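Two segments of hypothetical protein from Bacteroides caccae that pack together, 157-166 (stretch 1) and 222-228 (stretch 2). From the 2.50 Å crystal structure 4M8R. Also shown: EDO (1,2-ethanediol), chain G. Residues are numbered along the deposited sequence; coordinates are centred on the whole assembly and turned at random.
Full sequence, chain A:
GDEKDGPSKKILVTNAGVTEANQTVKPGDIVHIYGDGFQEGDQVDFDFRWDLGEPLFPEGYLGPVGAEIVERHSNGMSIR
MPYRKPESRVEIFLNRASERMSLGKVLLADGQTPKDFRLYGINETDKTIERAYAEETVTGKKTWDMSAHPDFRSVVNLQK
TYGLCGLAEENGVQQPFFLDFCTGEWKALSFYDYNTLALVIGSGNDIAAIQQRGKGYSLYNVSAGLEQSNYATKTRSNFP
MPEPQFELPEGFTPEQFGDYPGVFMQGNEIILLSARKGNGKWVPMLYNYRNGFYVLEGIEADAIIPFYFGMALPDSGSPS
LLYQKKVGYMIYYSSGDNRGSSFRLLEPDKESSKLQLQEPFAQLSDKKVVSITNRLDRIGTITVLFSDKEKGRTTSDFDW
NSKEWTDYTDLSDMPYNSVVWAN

Stretch 1 157-166: NLQKTYGLCG
Stretch 2 (222-228) VSAGLEQ

This is a small contact made almost wholly by side chains, between a turn leading into a strand and a compact loop whose touching residues are at least 61 positions away in sequence, held by van der Waals packing with no hydrogen bond across it and burying 233 Å² over both sides.

Stretch 1 owes its shape to a type II beta turn from L158 to T161. Q159 takes phi/psi -52/139 and K160 crosses to positive phi at 77/-2, and the turn closes with T161 N to L158 O at 3.1 Å. T161, in the p rotamer, adds a second bond to the same acceptor, OG1 to L158 O at 2.6 Å, so its hydroxyl serves the turn while its methyl CG2 remains available for the contact. After Y162, at 49/57, the chain enters an extended strand at G163 that runs on past G166. N157 braces this path from the other end, its ND2 reaching G163 O at 3.0 Å.

Stretch 2 is wound tightly. A224 to L226 have helical phi/psi without the regular bonding, and S223 O accepts from both L226 N at 2.8 Å and E227 N at 3.3 Å. E227, at -90/48, then leaves the helical region, and Q228 is extended at -162/133.

The register sets the CA of L158 8.0 Å from that of S223, and the CA of T161 7.3 Å from that of L226. These separations leave room for side chains between the backbones, and L158, T161, C165, S223 and L226 all direct CA-to-CB toward the opposing stretch. L158, with chi1 t and chi2 p, places CD2 3.8 Å from S223 CB and 3.7 Å from E227 CG, so a single methyl touches two residues of the loop. L226, m then t, offers CD1 to C165 SG at 4.0 Å, the apolar pair of the contact, and the same methyl lies 4.4 Å from T161 CG2. C165 is also m.

E227 shows how a charged residue can contribute carbon. Its CB starts sideways, but chi angles of -74°, -72° and -79° fold the chain so that its end comes nearer to stretch 1. OE2 stops 4.0 Å from T161 CG2 and makes no polar bond across the contact; the side chain is exposed and poorly ordered.

Beside the contact, a 1,2-ethanediol, probably from the crystallisation liquor, lies with C1 3.8 Å from T161 CA and gives a weak hydrogen bond from O1 to L226 O at 3.3 Å. The rule to read here is that local hydrogen bonds, from backbone and side chains alike, help shape each stretch, leaving a few well-aimed side chains to pack across.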

ATOM      1  N   ASN A 157      -7.813 -14.614  18.490  1.00 36.58           N
ATOM      2  CA  ASN A 157      -6.727 -13.654  18.387  1.00 35.25           C
ATOM      3  C   ASN A 157      -6.985 -12.670  17.270  1.00 35.17           C
ATOM      4  O   ASN A 157      -7.455 -13.045  16.203  1.00 36.53           O
ATOM      5  CB  ASN A 157      -5.413 -14.379  18.112  1.00 36.04           C
ATOM      6  CG  ASN A 157      -4.292 -13.432  17.697  1.00 35.72           C
ATOM      7  OD1 ASN A 157      -3.857 -13.441  16.545  1.00 36.13           O
ATOM      8  ND2 ASN A 157      -3.814 -12.614  18.636  1.00 34.93           N
ATOM      9  N   LEU A 158      -6.696 -11.400  17.525  1.00 35.11           N
ATOM     10  CA  LEU A 158      -6.597 -10.421  16.459  1.00 35.32           C
ATOM     11  C   LEU A 158      -5.129 -10.300  16.119  1.00 36.11           C
ATOM     12  O   LEU A 158      -4.321  -9.968  16.977  1.00 36.72           O
ATOM     13  CB  LEU A 158      -7.156  -9.070  16.894  1.00 33.94           C
ATOM     14  CG  LEU A 158      -7.031  -7.952  15.856  1.00 33.21           C
ATOM     15  CD1 LEU A 158      -7.703  -8.336  14.545  1.00 33.56           C
ATOM     16  CD2 LEU A 158      -7.625  -6.670  16.415  1.00 33.29           C
ATOM     17  N   GLN A 159      -4.779 -10.570  14.869  1.00 39.25           N
ATOM     18  CA  GLN A 159      -3.379 -10.636  14.489  1.00 41.44           C
ATOM     19  C   GLN A 159      -2.611  -9.386  14.928  1.00 38.81           C
ATOM     20  O   GLN A 159      -3.122  -8.271  14.850  1.00 35.52           O
ATOM     21  CB  GLN A 159      -3.216 -10.878  12.985  1.00 47.82           C
ATOM     22  CG  GLN A 159      -3.825  -9.815  12.081  1.00 55.61           C
ATOM     23  CD  GLN A 159      -3.363  -9.929  10.632  1.00 66.66           C
ATOM     24  OE1 GLN A 159      -2.563 -10.803  10.282  1.00 67.12           O
ATOM     25  NE2 GLN A 159      -3.865  -9.033   9.781  1.00 70.80           N
ATOM     26  N   LYS A 160      -1.391  -9.611  15.415  1.00 38.51           N
ATOM     27  CA  LYS A 160      -0.447  -8.561  15.836  1.00 36.92           C
ATOM     28  C   LYS A 160      -0.728  -7.928  17.192  1.00 33.96           C
ATOM     29  O   LYS A 160       0.045  -7.088  17.631  1.00 34.75           O
ATOM     30  CB  LYS A 160      -0.292  -7.469  14.773  1.00 39.14           C
ATOM     31  CG  LYS A 160       0.119  -7.992  13.408  1.00 43.24           C
ATOM     32  CD  LYS A 160       0.253  -6.855  12.416  1.00 45.90           C
ATOM     33  CE  LYS A 160       0.690  -7.365  11.056  1.00 50.99           C
ATOM     34  NZ  LYS A 160       0.688  -6.261  10.057  1.00 57.77           N
ATOM     35  N   THR A 161      -1.802  -8.320  17.866  1.00 32.85           N
ATOM     36  CA  THR A 161      -2.118  -7.753  19.176  1.00 31.77           C
ATOM     37  C   THR A 161      -1.320  -8.373  20.315  1.00 31.92           C
ATOM     38  O   THR A 161      -1.235  -7.792  21.393  1.00 32.69           O
ATOM     39  CB  THR A 161      -3.614  -7.889  19.501  1.00 31.67           C
ATOM     40  OG1 THR A 161      -3.998  -9.267  19.448  1.00 31.46           O
ATOM     41  CG2 THR A 161      -4.433  -7.088  18.511  1.00 31.32           C
ATOM     42  N   TYR A 162      -0.729  -9.539  20.068  1.00 33.25           N
ATOM     43  CA  TYR A 162       0.021 -10.298  21.084  1.00 34.24           C
ATOM     44  C   TYR A 162      -0.790 -10.439  22.368  1.00 34.17           C
ATOM     45  O   TYR A 162      -0.359 -10.034  23.452  1.00 33.83           O
ATOM     46  CB  TYR A 162       1.413  -9.693  21.353  1.00 33.90           C
ATOM     47  CG  TYR A 162       2.373 -10.664  22.024  1.00 35.42           C
ATOM     48  CD1 TYR A 162       2.707 -11.875  21.421  1.00 36.29           C
ATOM     49  CD2 TYR A 162       2.965 -10.362  23.247  1.00 35.82           C
ATOM     50  CE1 TYR A 162       3.584 -12.764  22.022  1.00 36.61           C
ATOM     51  CE2 TYR A 162       3.847 -11.247  23.858  1.00 36.11           C
ATOM     52  CZ  TYR A 162       4.152 -12.446  23.240  1.00 36.82           C
ATOM     53  OH  TYR A 162       5.027 -13.327  23.837  1.00 36.33           O
ATOM     54  N   GLY A 163      -1.973 -11.021  22.207  1.00 33.72           N
ATOM     55  CA  GLY A 163      -2.854 -11.340  23.313  1.00 34.38           C
ATOM     56  C   GLY A 163      -4.106 -12.014  22.790  1.00 35.94           C
ATOM     57  O   GLY A 163      -4.244 -12.215  21.579  1.00 36.18           O
ATOM     58  N   LEU A 164      -5.023 -12.351  23.695  1.00 36.64           N
ATOM     59  CA  LEU A 164      -6.214 -13.118  23.339  1.00 37.22           C
ATOM     60  C   LEU A 164      -7.489 -12.403  23.722  1.00 38.17           C
ATOM     61  O   LEU A 164      -7.591 -11.839  24.809  1.00 39.18           O
ATOM     62  CB  LEU A 164      -6.193 -14.480  24.024  1.00 38.58           C
ATOM     63  CG  LEU A 164      -4.993 -15.371  23.714  1.00 39.75           C
ATOM     64  CD1 LEU A 164      -4.998 -16.604  24.606  1.00 41.13           C
ATOM     65  CD2 LEU A 164      -4.973 -15.768  22.248  1.00 39.78           C
ATOM     66  N   CYS A 165      -8.460 -12.435  22.814  1.00 38.77           N
ATOM     67  CA  CYS A 165      -9.795 -11.932  23.082  1.00 39.69           C
ATOM     68  C   CYS A 165     -10.713 -13.112  23.378  1.00 40.33           C
ATOM     69  O   CYS A 165     -10.520 -14.202  22.849  1.00 40.54           O
ATOM     70  CB  CYS A 165     -10.319 -11.140  21.883  1.00 39.32           C
ATOM     71  SG  CYS A 165      -9.342  -9.665  21.488  1.00 39.21           S
ATOM     72  N   GLY A 166     -11.708 -12.886  24.226  1.00 41.52           N
ATOM     73  CA  GLY A 166     -12.693 -13.916  24.552  1.00 43.47           C
ATOM     74  C   GLY A 166     -13.792 -13.356  25.437  1.00 44.92           C
ATOM     75  O   GLY A 166     -13.773 -12.176  25.781  1.00 45.98           O
ATOM     76  N   VAL A 222     -15.551  -4.521  18.683  1.00 36.62           N
ATOM     77  CA  VAL A 222     -15.011  -4.489  20.042  1.00 35.67           C
ATOM     78  C   VAL A 222     -13.499  -4.559  20.081  1.00 34.30           C
ATOM     79  O   VAL A 222     -12.923  -4.663  21.156  1.00 34.92           O
ATOM     80  CB  VAL A 222     -15.611  -5.611  20.921  1.00 36.51           C
ATOM     81  CG1 VAL A 222     -17.108  -5.433  21.026  1.00 38.68           C
ATOM     82  CG2 VAL A 222     -15.276  -6.995  20.382  1.00 36.53           C
ATOM     83  N   SER A 223     -12.852  -4.516  18.920  1.00 33.51           N
ATOM     84  CA  SER A 223     -11.393  -4.534  18.870  1.00 32.28           C
ATOM     85  C   SER A 223     -10.788  -3.170  18.513  1.00 32.69           C
ATOM     86  O   SER A 223      -9.575  -2.995  18.604  1.00 31.61           O
ATOM     87  CB  SER A 223     -10.909  -5.601  17.888  1.00 32.03           C
ATOM     88  OG  SER A 223     -11.322  -5.312  16.564  1.00 32.43           O
ATOM     89  N   ALA A 224     -11.624  -2.208  18.122  1.00 34.06           N
ATOM     90  CA  ALA A 224     -11.143  -0.872  17.732  1.00 34.75           C
ATOM     91  C   ALA A 224     -10.239  -0.196  18.778  1.00 34.86           C
ATOM     92  O   ALA A 224      -9.312   0.526  18.412  1.00 34.64           O
ATOM     93  CB  ALA A 224     -12.314   0.032  17.400  1.00 36.31           C
ATOM     94  N   GLY A 225     -10.499  -0.435  20.063  1.00 36.18           N
ATOM     95  CA  GLY A 225      -9.652   0.082  21.148  1.00 37.03           C
ATOM     96  C   GLY A 225      -8.247  -0.510  21.191  1.00 37.98           C
ATOM     97  O   GLY A 225      -7.326   0.110  21.710  1.00 39.86           O
ATOM     98  N   LEU A 226      -8.078  -1.711  20.645  1.00 39.79           N
ATOM     99  CA  LEU A 226      -6.761  -2.332  20.550  1.00 40.40           C
ATOM    100  C   LEU A 226      -5.965  -1.841  19.346  1.00 45.61           C
ATOM    101  O   LEU A 226      -4.741  -1.757  19.405  1.00 48.04           O
ATOM    102  CB  LEU A 226      -6.897  -3.849  20.443  1.00 40.47           C
ATOM    103  CG  LEU A 226      -7.599  -4.557  21.602  1.00 39.95           C
ATOM    104  CD1 LEU A 226      -7.727  -6.037  21.283  1.00 40.40           C
ATOM    105  CD2 LEU A 226      -6.848  -4.353  22.907  1.00 40.09           C
ATOM    106  N   GLU A 227      -6.650  -1.522  18.251  1.00 51.11           N
ATOM    107  CA  GLU A 227      -5.975  -1.159  16.997  1.00 57.58           C
ATOM    108  C   GLU A 227      -5.720   0.350  16.927  1.00 52.78           C
ATOM    109  O   GLU A 227      -5.980   0.984  15.905  1.00 52.32           O
ATOM    110  CB  GLU A 227      -6.805  -1.640  15.790  1.00 63.14           C
ATOM    111  CG  GLU A 227      -6.752  -3.145  15.567  1.00 74.21           C
ATOM    112  CD  GLU A 227      -5.404  -3.607  15.032  1.00 85.23           C
ATOM    113  OE1 GLU A 227      -5.165  -3.448  13.814  1.00100.14           O
ATOM    114  OE2 GLU A 227      -4.586  -4.134  15.822  1.00 80.77           O
ATOM    115  N   GLN A 228      -5.174   0.914  18.001  1.00 49.47           N
ATOM    116  CA  GLN A 228      -5.234   2.357  18.216  1.00 54.23           C
ATOM    117  C   GLN A 228      -4.172   2.801  19.250  1.00 56.74           C
ATOM    118  O   GLN A 228      -4.042   2.186  20.310  1.00 56.93           O
ATOM    119  CB  GLN A 228      -6.682   2.686  18.624  1.00 54.74           C
ATOM    120  CG  GLN A 228      -6.944   4.032  19.261  1.00 59.50           C
ATOM    121  CD  GLN A 228      -6.599   4.090  20.744  1.00 60.35           C
ATOM    122  OE1 GLN A 228      -5.926   5.017  21.172  1.00 62.43           O
ATOM    123  NE2 GLN A 228      -7.057   3.110  21.528  1.00 57.57           N
TER
HETATM  124  C1  EDO G 505      -2.328  -4.120  20.095  1.00 57.87           C
HETATM  125  O1  EDO G 505      -1.969  -3.395  18.910  1.00 66.06           O
HETATM  126  C2  EDO G 505      -2.357  -3.194  21.304  1.00 55.19           C
HETATM  127  O2  EDO G 505      -2.875  -3.929  22.412  1.00 57.35           O